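Local coordinates for protein nucleoporin NUP82 (Saccharomyces cerevisiae, PDB 3PBP) that serves as a structural constituent of the yeast nuclear pore complex, its N-terminal beta-propeller domain binding NUP116 and NUP159 in a heterotrimer, at residues F206-P210 / M333-W337; E161-N167 / R277-V281; I244-N248 / N341-N345; I226-L231 / Q252-S257. The protein carries 1 engineered substitution. Residue numbers count along the deposited sequence, not the author numbering.

Contact 1 (F206-P210 / M333-W337); sequences FAFYP and MSMSW
Strand 204-208 ends at Phe-208, and the chain continues extended through Tyr-209 to the cis peptide before Pro-210, while 333-337 is an irregular but mostly extended loop; the touching parts, all of them buried, run 71° apart, with Tyr-209 CA and Met-335 CA 5.1 Å from each other. One backbone hydrogen bond ties them: Ser-336 N donates to Tyr-209 O at 3.0 Å and 165°, and Met-335 CA adds a CA-H...O contact to the same Tyr-209 O at 3.4 Å. The crossing belongs to a beta-propeller blade: 204-208 is an outermost strand of the antiparallel sheet 182-187/194-198/204-208, and the loop between strands 323-329 and 347-355 passes over its exit. Aromatic contacts dominate the side chains. With chi1 t, Tyr-209 reaches between the two selenomethionines. Met-335 CG lies over the Tyr-209 ring, 3.5 Å from its centroid, and both selenium atoms make oblique Met-aromatic contacts, Met-335 SE at 4.8 Å and Met-333 SE at 5.3 Å from that centroid. Pro-210 CD sits over the five-membered ring of Trp-337, 4.2 Å from its centroid, a CH-pi contact; the indole NE1 is hydrogen-bonded to Tyr-276 O. The Met-333 methyl adds apolar packing, its CE lying 4.0 Å from Ala-207 CB and 3.8 Å from Tyr-209 CB.

Contact 2 (E161-N167 / R277-V281); sequences EKPIVLN and RLAKV
Two largely extended segments, 161-167 with strand 164-166 and the loop 277-281, run nearly parallel, 9° apart end to end. No hydrogen bond joins them, and the closest CA pairs, Leu-166 with Leu-278 at 6.8 Å and Asn-167 with Lys-280 at 7.0 Å, are too far apart for sheet pairing; side chains fill the gap. Glu-161 points across and brings OE1 to 4.0 Å from Arg-277 NH2, near the guanidinium plane but beyond a salt bridge. Ile-164 (chi1 m, chi2 t) enters the gap: its CD1 rests over one face of the Arg-277 guanidinium, 3.3 Å from Arg-277 CZ, and its CG2 meets Leu-278 CD2 at 3.6 Å. Val-165 points away. Leu-166 (m, t) returns to the interface, with CD2 3.9 Å from Leu-278 CD2 and CD1 4.0 Å from Ala-279 O. Asn-167, with a positive phi of 59°, turns the chain out of the strand; its OD1 touches Val-281 CG2 at 3.6 Å, while its ND2 is hydrogen-bonded to Asp-149 O and Val-179 O. In the beta-propeller, 164-166 is an outermost strand of the antiparallel sheet 127-132/141-146/151-155/164-166, hydrogen-bonded to strand 151-155 through Ile-164 with Met-153 and Leu-166 with Ile-151. The 277-281 loop bridges from this blade toward strand 204-208, where Val-281 packs on Phe-206 and Phe-208.

Contact 3 (I244-N248 / N341-N345); sequences IVKRN and NYVYN
Segment 244-248 is one turn of helix 243-262, closed by Asn-248 N to Ile-244 O at 3.2 Å; 341-345 is an irregular loop in which Asn-341 and Asn-345 take left-handed backbone angles. The nearest CA pair is Val-245 with Tyr-344, 7.7 Å apart, so side chains alone bridge the segments. Both tyrosines have chi1 t and point to the helix. Tyr-342 takes Asn-248 ND2 over one ring face, 3.0 Å from Tyr-342 CZ, whereas Val-245 CG2 reaches its edge, 3.7 Å from Tyr-342 OH. That hydroxyl is hydrogen-bonded to Ser-334. Ile-244 CG2 adds apolar packing 4.1 Å from Tyr-342 CE1. Val-245 also lays CG1 over the Tyr-344 ring, 3.8 Å from its centroid, a CH-pi contact. These contacts settle the loop between strands 323-329 and 347-355 against a helix inserted in the beta-propeller, within the part that interacts with NUP116; Val-343 itself packs on Arg-101 of the NUP116 chain.

Contact 4 (I226-L231 / Q252-S257); sequences ILNKSL and QLQFVS
Two antiparallel helical segments, 226-231 and 252-257, pack through interlocking side chains, their axes approaching to 9.3 Å at a crossing angle of -155°. The closest CA pairs are Ser-230 with Leu-253 at 5.4 Å and Leu-227 with Val-256 at 6.0 Å; small Ser-230 permits the tighter one. Ser-230 (m) folds its hydroxyl back on its own helix, OG donating to Ile-226 O at 2.7 Å, and accepts Gln-252 NE2 at 3.1 Å. The extended Gln-252 (t, t) offers its other end, OE1, to Met-335 N. Val-256 (t) sets CG1 3.8 Å from both Ile-226 CG2 and Leu-227 CD1. Leu-253 (t, p) swings its CD1 to 3.8 Å from Leu-231 CD2 and 3.9 Å from Ser-230 CB. This helical hairpin of 220-235 and 243-262 follows the short strand 215-217; Phe-255 meets Tyr-276 and Met-335, and helix 220-235 packs against the NUP159 chain.

Overall arrangement
The loop between strands 323-329 and 347-355 supplies one segment each to contacts 1 and 3: its 333-337 part forms contact 1 and its 341-345 part contact 3, their centres about 9 Å apart and joined by Ser-334 OG to Tyr-342 OH at 2.8 Å. Contact 4, nested in the chain loop that contact 1 closes, lies about 13 Å from it between centres, linked by Met-335 N to Gln-252 OE1 at 2.7 Å. Contact 2 carries the network to the sheet that holds strand 164-166, also about 13 Å from contact 1, through Trp-337 O to Lys-280 N at 3.1 Å. Contacts 3 and 4 share helix 243-262, with centres about 15 Å apart. Contact 1 thus touches all three others, whereas contacts 2 and 4 stand about 21 Å apart between centres without touching.

Contact 1 (F206-P210 / M333-W337)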
loop_
_atom_site.group_PDB
_atom_site.type_symbol
_atom_site.label_atom_id
_atom_site.label_comp_id
_atom_site.label_asym_id
_atom_site.label_seq_id
_atom_site.Cartn_x
_atom_site.Cartn_y
_atom_site.Cartn_z
ATOM N N PHE A 206 5.130 -1.124 3.499
ATOM C CA PHE A 206 5.904 -0.627 2.380
ATOM C C PHE A 206 5.180 0.624 1.935
ATOM O O PHE A 206 4.083 0.928 2.432
ATOM C CB PHE A 206 5.966 -1.657 1.247
ATOM C CG PHE A 206 6.771 -2.884 1.589
ATOM C CD1 PHE A 206 6.274 -3.844 2.476
ATOM C CD2 PHE A 206 8.046 -3.052 1.075
ATOM C CE1 PHE A 206 7.044 -4.950 2.847
ATOM C CE2 PHE A 206 8.822 -4.156 1.442
ATOM C CZ PHE A 206 8.319 -5.103 2.331
ATOM N N ALA A 207 5.779 1.368 1.014
ATOM C CA ALA A 207 5.124 2.578 0.567
ATOM C C ALA A 207 5.555 3.038 -0.801
ATOM O O ALA A 207 6.707 2.888 -1.189
ATOM C CB ALA A 207 5.350 3.685 1.577
ATOM N N PHE A 208 4.593 3.585 -1.532
ATOM C CA PHE A 208 4.811 4.139 -2.857
ATOM C C PHE A 208 4.782 5.664 -2.676
ATOM O O PHE A 208 3.764 6.239 -2.289
ATOM C CB PHE A 208 3.684 3.713 -3.790
ATOM C CG PHE A 208 3.756 2.294 -4.215
ATOM C CD1 PHE A 208 4.608 1.908 -5.249
ATOM C CD2 PHE A 208 2.961 1.337 -3.601
ATOM C CE1 PHE A 208 4.661 0.577 -5.669
ATOM C CE2 PHE A 208 3.000 0.005 -4.005
ATOM C CZ PHE A 208 3.854 -0.378 -5.046
ATOM N N TYR A 209 5.911 6.310 -2.929
ATOM C CA TYR A 209 6.002 7.756 -2.797
ATOM C C TYR A 209 6.848 8.256 -3.958
ATOM O O TYR A 209 8.050 7.995 -4.009
ATOM C CB TYR A 209 6.657 8.130 -1.461
ATOM C CG TYR A 209 6.678 9.625 -1.200
ATOM C CD1 TYR A 209 5.541 10.399 -1.427
ATOM C CD2 TYR A 209 7.831 10.269 -0.729
ATOM C CE1 TYR A 209 5.546 11.777 -1.197
ATOM C CE2 TYR A 209 7.844 11.646 -0.493
ATOM C CZ TYR A 209 6.698 12.396 -0.730
ATOM O OH TYR A 209 6.685 13.760 -0.498
ATOM N N PRO A 210 6.238 8.993 -4.907
ATOM C CA PRO A 210 4.830 9.399 -4.965
ATOM C C PRO A 210 3.910 8.372 -5.643
ATOM O O PRO A 210 4.356 7.582 -6.463
ATOM C CB PRO A 210 4.912 10.666 -5.785
ATOM C CG PRO A 210 5.864 10.201 -6.896
ATOM C CD PRO A 210 6.954 9.462 -6.116
HETATM N N MSE A 333 10.326 11.116 4.242
HETATM C CA MSE A 333 10.717 10.282 3.121
HETATM C C MSE A 333 11.065 11.154 1.932
HETATM O O MSE A 333 10.684 12.326 1.858
HETATM C CB MSE A 333 9.576 9.376 2.675
HETATM C CG MSE A 333 9.060 8.369 3.680
HETATM SE SE MSE A 333 7.389 7.560 2.980
HETATM C CE MSE A 333 8.172 6.456 1.575
ATOM N N SER A 334 11.789 10.561 0.993
ATOM C CA SER A 334 12.137 11.241 -0.235
ATOM C C SER A 334 11.431 10.421 -1.297
ATOM O O SER A 334 11.216 9.211 -1.134
ATOM C CB SER A 334 13.637 11.200 -0.493
ATOM O OG SER A 334 14.054 9.893 -0.861
HETATM N N MSE A 335 11.037 11.080 -2.371
HETATM C CA MSE A 335 10.378 10.381 -3.452
HETATM C C MSE A 335 11.383 9.482 -4.172
HETATM O O MSE A 335 12.573 9.785 -4.225
HETATM C CB MSE A 335 9.771 11.397 -4.402
HETATM C CG MSE A 335 8.547 12.032 -3.817
HETATM SE SE MSE A 335 7.868 13.524 -4.824
HETATM C CE MSE A 335 7.500 12.681 -6.478
ATOM N N SER A 336 10.903 8.367 -4.710
ATOM C CA SER A 336 11.768 7.430 -5.405
ATOM C C SER A 336 11.009 6.730 -6.528
ATOM O O SER A 336 9.865 6.317 -6.358
ATOM C CB SER A 336 12.317 6.405 -4.415
ATOM O OG SER A 336 13.208 5.511 -5.053
ATOM N N TRP A 337 11.658 6.598 -7.679
ATOM C CA TRP A 337 11.025 5.973 -8.826
ATOM C C TRP A 337 11.740 4.725 -9.327
ATOM O O TRP A 337 11.075 3.730 -9.592
ATOM C CB TRP A 337 10.922 6.977 -9.967
ATOM C CG TRP A 337 9.986 8.138 -9.739
ATOM C CD1 TRP A 337 8.719 8.274 -10.232
ATOM C CD2 TRP A 337 10.301 9.384 -9.100
ATOM N NE1 TRP A 337 8.234 9.530 -9.956
ATOM C CE2 TRP A 337 9.185 10.230 -9.262
ATOM C CE3 TRP A 337 11.417 9.867 -8.408
ATOM C CZ2 TRP A 337 9.161 11.537 -8.771
ATOM C CZ3 TRP A 337 11.387 11.173 -7.915
ATOM C CH2 TRP A 337 10.268 11.987 -8.098
#

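Contact 2 (E161-N167 / R277-V281)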
loop_
_atom_site.group_PDB
_atom_site.type_symbol
_atom_site.label_atom_id
_atom_site.label_comp_id
_atom_site.label_asym_id
_atom_site.label_seq_id
_atom_site.Cartn_x
_atom_site.Cartn_y
_atom_site.Cartn_z
ATOM N N GLU A 161 -5.720 6.728 -22.075
ATOM C CA GLU A 161 -4.795 6.508 -20.968
ATOM C C GLU A 161 -4.730 5.015 -20.684
ATOM O O GLU A 161 -5.711 4.426 -20.234
ATOM C CB GLU A 161 -5.290 7.239 -19.718
ATOM C CG GLU A 161 -5.085 8.744 -19.756
ATOM C CD GLU A 161 -3.856 9.189 -18.970
ATOM O OE1 GLU A 161 -2.793 8.535 -19.078
ATOM O OE2 GLU A 161 -3.953 10.204 -18.248
ATOM N N LYS A 162 -3.585 4.398 -20.960
ATOM C CA LYS A 162 -3.436 2.971 -20.708
ATOM C C LYS A 162 -3.188 2.819 -19.223
ATOM O O LYS A 162 -2.304 3.469 -18.671
ATOM C CB LYS A 162 -2.265 2.413 -21.512
ATOM C CG LYS A 162 -2.331 2.840 -22.972
ATOM C CD LYS A 162 -1.474 1.982 -23.899
ATOM C CE LYS A 162 -1.699 2.393 -25.360
ATOM N NZ LYS A 162 -1.152 1.392 -26.323
ATOM N N PRO A 163 -3.973 1.962 -18.549
ATOM C CA PRO A 163 -3.793 1.770 -17.105
ATOM C C PRO A 163 -2.334 1.609 -16.681
ATOM O O PRO A 163 -1.518 1.073 -17.426
ATOM C CB PRO A 163 -4.654 0.534 -16.804
ATOM C CG PRO A 163 -4.735 -0.174 -18.119
ATOM C CD PRO A 163 -4.898 0.958 -19.096
ATOM N N ILE A 164 -2.001 2.103 -15.494
ATOM C CA ILE A 164 -0.643 1.990 -15.001
ATOM C C ILE A 164 -0.571 0.864 -13.990
ATOM O O ILE A 164 -1.383 0.785 -13.064
ATOM C CB ILE A 164 -0.179 3.292 -14.365
ATOM C CG1 ILE A 164 -0.250 4.404 -15.408
ATOM C CG2 ILE A 164 1.247 3.133 -13.815
ATOM C CD1 ILE A 164 0.499 5.629 -15.024
ATOM N N VAL A 165 0.399 -0.019 -14.181
ATOM C CA VAL A 165 0.546 -1.145 -13.291
ATOM C C VAL A 165 1.843 -1.051 -12.528
ATOM O O VAL A 165 2.925 -1.011 -13.118
ATOM C CB VAL A 165 0.506 -2.472 -14.066
ATOM C CG1 VAL A 165 0.675 -3.638 -13.111
ATOM C CG2 VAL A 165 -0.811 -2.587 -14.812
ATOM N N LEU A 166 1.719 -1.014 -11.207
ATOM C CA LEU A 166 2.868 -0.926 -10.333
ATOM C C LEU A 166 2.992 -2.233 -9.595
ATOM O O LEU A 166 2.013 -2.974 -9.476
ATOM C CB LEU A 166 2.696 0.221 -9.338
ATOM C CG LEU A 166 2.430 1.605 -9.935
ATOM C CD1 LEU A 166 2.694 2.655 -8.885
ATOM C CD2 LEU A 166 3.334 1.855 -11.126
ATOM N N ASN A 167 4.198 -2.489 -9.087
ATOM C CA ASN A 167 4.541 -3.711 -8.354
ATOM C C ASN A 167 4.296 -4.940 -9.239
ATOM O O ASN A 167 3.685 -5.925 -8.817
ATOM C CB ASN A 167 3.746 -3.810 -7.032
ATOM C CG ASN A 167 4.424 -4.719 -6.005
ATOM O OD1 ASN A 167 5.634 -4.627 -5.779
ATOM N ND2 ASN A 167 3.646 -5.587 -5.373
ATOM N N ARG A 277 4.690 8.743 -12.952
ATOM C CA ARG A 277 3.778 7.905 -12.194
ATOM C C ARG A 277 4.262 6.485 -11.939
ATOM O O ARG A 277 3.655 5.754 -11.143
ATOM C CB ARG A 277 2.417 7.883 -12.881
ATOM C CG ARG A 277 1.844 9.268 -13.066
ATOM C CD ARG A 277 0.369 9.256 -12.839
ATOM N NE ARG A 277 -0.373 8.890 -14.036
ATOM C CZ ARG A 277 -1.457 8.127 -14.019
ATOM N NH1 ARG A 277 -1.908 7.639 -12.869
ATOM N NH2 ARG A 277 -2.111 7.885 -15.142
ATOM N N LEU A 278 5.344 6.089 -12.609
ATOM C CA LEU A 278 5.902 4.753 -12.417
ATOM C C LEU A 278 6.905 4.825 -11.280
ATOM O O LEU A 278 8.018 5.309 -11.454
ATOM C CB LEU A 278 6.590 4.275 -13.696
ATOM C CG LEU A 278 5.652 4.014 -14.878
ATOM C CD1 LEU A 278 6.459 3.805 -16.149
ATOM C CD2 LEU A 278 4.779 2.799 -14.574
ATOM N N ALA A 279 6.513 4.355 -10.104
ATOM C CA ALA A 279 7.404 4.415 -8.965
ATOM C C ALA A 279 7.557 3.058 -8.304
ATOM O O ALA A 279 6.599 2.291 -8.207
ATOM C CB ALA A 279 6.881 5.416 -7.972
ATOM N N LYS A 280 8.765 2.762 -7.844
ATOM C CA LYS A 280 9.012 1.497 -7.185
ATOM C C LYS A 280 8.840 1.612 -5.679
ATOM O O LYS A 280 9.215 2.620 -5.065
ATOM C CB LYS A 280 10.412 0.981 -7.529
ATOM C CG LYS A 280 10.509 0.443 -8.935
ATOM C CD LYS A 280 11.823 -0.258 -9.190
ATOM C CE LYS A 280 11.845 -0.866 -10.594
ATOM N NZ LYS A 280 13.116 -1.597 -10.915
ATOM N N VAL A 281 8.267 0.566 -5.095
ATOM C CA VAL A 281 8.020 0.507 -3.663
ATOM C C VAL A 281 9.239 0.729 -2.796
ATOM O O VAL A 281 10.349 0.311 -3.122
ATOM C CB VAL A 281 7.446 -0.842 -3.231
ATOM C CG1 VAL A 281 6.138 -0.619 -2.478
ATOM C CG2 VAL A 281 7.260 -1.739 -4.433
#

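Contact 3 (I244-N248 / N341-N345)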
loop_
_atom_site.group_PDB
_atom_site.type_symbol
_atom_site.label_atom_id
_atom_site.label_comp_id
_atom_site.label_asym_id
_atom_site.label_seq_id
_atom_site.Cartn_x
_atom_site.Cartn_y
_atom_site.Cartn_z
ATOM N N ILE A 244 22.690 7.544 -4.063
ATOM C CA ILE A 244 21.346 7.195 -4.520
ATOM C C ILE A 244 20.293 8.127 -3.887
ATOM O O ILE A 244 19.361 8.570 -4.572
ATOM C CB ILE A 244 21.022 5.726 -4.189
ATOM C CG1 ILE A 244 21.951 4.817 -4.996
ATOM C CG2 ILE A 244 19.559 5.417 -4.496
ATOM C CD1 ILE A 244 21.797 3.342 -4.706
ATOM N N VAL A 245 20.454 8.429 -2.594
ATOM C CA VAL A 245 19.551 9.327 -1.880
ATOM C C VAL A 245 19.629 10.732 -2.476
ATOM O O VAL A 245 18.603 11.352 -2.780
ATOM C CB VAL A 245 19.914 9.423 -0.382
ATOM C CG1 VAL A 245 19.088 10.516 0.294
ATOM C CG2 VAL A 245 19.665 8.109 0.288
ATOM N N LYS A 246 20.854 11.225 -2.631
ATOM C CA LYS A 246 21.109 12.547 -3.185
ATOM C C LYS A 246 20.399 12.705 -4.528
ATOM O O LYS A 246 19.824 13.761 -4.838
ATOM C CB LYS A 246 22.614 12.732 -3.371
ATOM C CG LYS A 246 23.140 14.111 -2.992
ATOM C CD LYS A 246 24.659 14.115 -3.006
ATOM C CE LYS A 246 25.217 14.945 -1.874
ATOM N NZ LYS A 246 26.548 14.405 -1.468
ATOM N N ARG A 247 20.439 11.647 -5.327
ATOM C CA ARG A 247 19.797 11.674 -6.627
ATOM C C ARG A 247 18.279 11.872 -6.487
ATOM O O ARG A 247 17.685 12.747 -7.141
ATOM C CB ARG A 247 20.091 10.376 -7.373
ATOM C CG ARG A 247 19.550 10.378 -8.770
ATOM C CD ARG A 247 19.792 9.072 -9.460
ATOM N NE ARG A 247 19.005 9.019 -10.682
ATOM C CZ ARG A 247 18.113 8.076 -10.948
ATOM N NH1 ARG A 247 17.905 7.102 -10.066
ATOM N NH2 ARG A 247 17.423 8.121 -12.083
ATOM N N ASN A 248 17.664 11.061 -5.626
ATOM C CA ASN A 248 16.223 11.142 -5.382
ATOM C C ASN A 248 15.791 12.519 -4.874
ATOM O O ASN A 248 14.824 13.087 -5.376
ATOM C CB ASN A 248 15.772 10.080 -4.363
ATOM C CG ASN A 248 15.624 8.690 -4.968
ATOM O OD1 ASN A 248 15.450 8.528 -6.175
ATOM N ND2 ASN A 248 15.666 7.680 -4.115
ATOM N N ASN A 341 14.296 -1.796 -3.731
ATOM C CA ASN A 341 14.534 -1.938 -2.304
ATOM C C ASN A 341 15.042 -0.659 -1.658
ATOM O O ASN A 341 15.877 -0.689 -0.752
ATOM C CB ASN A 341 15.516 -3.070 -2.075
ATOM C CG ASN A 341 15.035 -4.352 -2.692
ATOM O OD1 ASN A 341 14.024 -4.916 -2.259
ATOM N ND2 ASN A 341 15.734 -4.815 -3.731
ATOM N N TYR A 342 14.535 0.469 -2.134
ATOM C CA TYR A 342 14.925 1.734 -1.563
ATOM C C TYR A 342 14.322 1.821 -0.176
ATOM O O TYR A 342 13.136 1.564 0.037
ATOM C CB TYR A 342 14.403 2.891 -2.399
ATOM C CG TYR A 342 14.879 4.246 -1.941
ATOM C CD1 TYR A 342 16.232 4.573 -1.944
ATOM C CD2 TYR A 342 13.973 5.230 -1.573
ATOM C CE1 TYR A 342 16.668 5.849 -1.601
ATOM C CE2 TYR A 342 14.395 6.513 -1.228
ATOM C CZ TYR A 342 15.740 6.813 -1.249
ATOM O OH TYR A 342 16.146 8.089 -0.954
ATOM N N VAL A 343 15.169 2.146 0.772
ATOM C CA VAL A 343 14.757 2.333 2.139
ATOM C C VAL A 343 15.459 3.650 2.376
ATOM O O VAL A 343 16.426 3.957 1.673
ATOM C CB VAL A 343 15.348 1.267 3.067
ATOM C CG1 VAL A 343 15.229 1.742 4.500
ATOM C CG2 VAL A 343 14.619 -0.045 2.895
ATOM N N TYR A 344 14.985 4.437 3.323
ATOM C CA TYR A 344 15.616 5.715 3.616
ATOM C C TYR A 344 14.568 6.539 4.293
ATOM O O TYR A 344 13.592 6.963 3.695
ATOM C CB TYR A 344 16.116 6.453 2.367
ATOM C CG TYR A 344 16.687 7.806 2.733
ATOM C CD1 TYR A 344 17.839 7.914 3.526
ATOM C CD2 TYR A 344 16.003 8.980 2.413
ATOM C CE1 TYR A 344 18.285 9.158 4.008
ATOM C CE2 TYR A 344 16.438 10.228 2.887
ATOM C CZ TYR A 344 17.577 10.308 3.689
ATOM O OH TYR A 344 17.962 11.534 4.198
ATOM N N ASN A 345 14.781 6.752 5.569
ATOM C CA ASN A 345 13.834 7.484 6.353
ATOM C C ASN A 345 12.483 6.787 6.318
ATOM O O ASN A 345 11.445 7.397 6.599
ATOM C CB ASN A 345 13.774 8.928 5.866
ATOM C CG ASN A 345 15.037 9.691 6.209
ATOM O OD1 ASN A 345 15.989 9.118 6.744
ATOM N ND2 ASN A 345 15.053 10.982 5.905
#

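Contact 4 (I226-L231 / Q252-S257)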
loop_
_atom_site.group_PDB
_atom_site.type_symbol
_atom_site.label_atom_id
_atom_site.label_comp_id
_atom_site.label_asym_id
_atom_site.label_seq_id
_atom_site.Cartn_x
_atom_site.Cartn_y
_atom_site.Cartn_z
ATOM N N ILE A 226 4.604 20.756 0.167
ATOM C CA ILE A 226 5.589 19.809 -0.354
ATOM C C ILE A 226 6.758 20.479 -1.059
ATOM O O ILE A 226 7.812 19.868 -1.260
ATOM C CB ILE A 226 4.994 18.734 -1.296
ATOM C CG1 ILE A 226 6.079 17.673 -1.533
ATOM C CG2 ILE A 226 4.531 19.356 -2.604
ATOM C CD1 ILE A 226 5.590 16.331 -1.984
ATOM N N LEU A 227 6.581 21.735 -1.443
ATOM C CA LEU A 227 7.669 22.449 -2.088
ATOM C C LEU A 227 8.679 22.794 -0.990
ATOM O O LEU A 227 9.878 22.565 -1.137
ATOM C CB LEU A 227 7.155 23.718 -2.767
ATOM C CG LEU A 227 8.244 24.547 -3.453
ATOM C CD1 LEU A 227 9.021 23.671 -4.454
ATOM C CD2 LEU A 227 7.591 25.731 -4.144
ATOM N N ASN A 228 8.185 23.326 0.122
ATOM C CA ASN A 228 9.052 23.664 1.239
ATOM C C ASN A 228 9.736 22.433 1.827
ATOM O O ASN A 228 10.920 22.477 2.126
ATOM C CB ASN A 228 8.276 24.382 2.344
ATOM C CG ASN A 228 7.907 25.805 1.967
ATOM O OD1 ASN A 228 8.693 26.502 1.332
ATOM N ND2 ASN A 228 6.714 26.250 2.371
ATOM N N LYS A 229 9.000 21.339 2.020
ATOM C CA LYS A 229 9.623 20.127 2.555
ATOM C C LYS A 229 10.747 19.713 1.594
ATOM O O LYS A 229 11.821 19.271 2.025
ATOM C CB LYS A 229 8.597 18.982 2.697
ATOM C CG LYS A 229 7.773 19.022 3.984
ATOM C CD LYS A 229 6.470 18.252 3.877
ATOM C CE LYS A 229 6.695 16.802 3.583
ATOM N NZ LYS A 229 5.411 16.037 3.535
ATOM N N SER A 230 10.495 19.882 0.297
ATOM C CA SER A 230 11.469 19.529 -0.723
ATOM C C SER A 230 12.715 20.406 -0.632
ATOM O O SER A 230 13.831 19.935 -0.851
ATOM C CB SER A 230 10.840 19.643 -2.119
ATOM O OG SER A 230 9.889 18.612 -2.351
ATOM N N LEU A 231 12.521 21.683 -0.313
ATOM C CA LEU A 231 13.642 22.609 -0.186
ATOM C C LEU A 231 14.442 22.340 1.072
ATOM O O LEU A 231 15.647 22.487 1.077
ATOM C CB LEU A 231 13.157 24.066 -0.182
ATOM C CG LEU A 231 12.731 24.581 -1.560
ATOM C CD1 LEU A 231 11.972 25.895 -1.422
ATOM C CD2 LEU A 231 13.965 24.734 -2.442
ATOM N N GLN A 252 13.303 14.871 -6.579
ATOM C CA GLN A 252 12.091 15.311 -5.911
ATOM C C GLN A 252 11.931 16.813 -6.074
ATOM O O GLN A 252 10.873 17.299 -6.457
ATOM C CB GLN A 252 12.118 14.961 -4.419
ATOM C CG GLN A 252 10.818 15.340 -3.720
ATOM C CD GLN A 252 10.740 14.872 -2.286
ATOM O OE1 GLN A 252 11.198 13.780 -1.942
ATOM N NE2 GLN A 252 10.132 15.686 -1.443
ATOM N N LEU A 253 12.993 17.551 -5.792
ATOM C CA LEU A 253 12.924 18.990 -5.915
ATOM C C LEU A 253 12.656 19.441 -7.344
ATOM O O LEU A 253 11.960 20.426 -7.557
ATOM C CB LEU A 253 14.211 19.630 -5.409
ATOM C CG LEU A 253 14.195 21.160 -5.429
ATOM C CD1 LEU A 253 13.037 21.710 -4.590
ATOM C CD2 LEU A 253 15.530 21.648 -4.893
ATOM N N GLN A 254 13.209 18.727 -8.323
ATOM C CA GLN A 254 12.990 19.090 -9.719
ATOM C C GLN A 254 11.538 18.845 -10.064
ATOM O O GLN A 254 10.893 19.678 -10.702
ATOM C CB GLN A 254 13.869 18.263 -10.652
ATOM C CG GLN A 254 15.343 18.458 -10.429
ATOM C CD GLN A 254 16.202 17.489 -11.236
ATOM O OE1 GLN A 254 15.745 16.407 -11.633
ATOM N NE2 GLN A 254 17.464 17.865 -11.462
ATOM N N PHE A 255 11.021 17.703 -9.633
ATOM C CA PHE A 255 9.639 17.338 -9.902
ATOM C C PHE A 255 8.648 18.300 -9.246
ATOM O O PHE A 255 7.761 18.844 -9.911
ATOM C CB PHE A 255 9.385 15.905 -9.416
ATOM C CG PHE A 255 7.945 15.490 -9.473
ATOM C CD1 PHE A 255 7.289 15.360 -10.689
ATOM C CD2 PHE A 255 7.236 15.244 -8.307
ATOM C CE1 PHE A 255 5.941 14.991 -10.745
ATOM C CE2 PHE A 255 5.881 14.873 -8.353
ATOM C CZ PHE A 255 5.239 14.746 -9.576
ATOM N N VAL A 256 8.800 18.527 -7.945
ATOM C CA VAL A 256 7.878 19.405 -7.231
ATOM C C VAL A 256 7.924 20.818 -7.780
ATOM O O VAL A 256 6.937 21.546 -7.710
ATOM C CB VAL A 256 8.166 19.424 -5.708
ATOM C CG1 VAL A 256 7.217 20.367 -5.023
ATOM C CG2 VAL A 256 7.985 18.030 -5.125
ATOM N N SER A 257 9.071 21.202 -8.330
ATOM C CA SER A 257 9.231 22.532 -8.920
ATOM C C SER A 257 8.464 22.604 -10.230
ATOM O O SER A 257 7.859 23.630 -10.554
ATOM C CB SER A 257 10.700 22.837 -9.196
ATOM O OG SER A 257 11.418 22.963 -7.988
#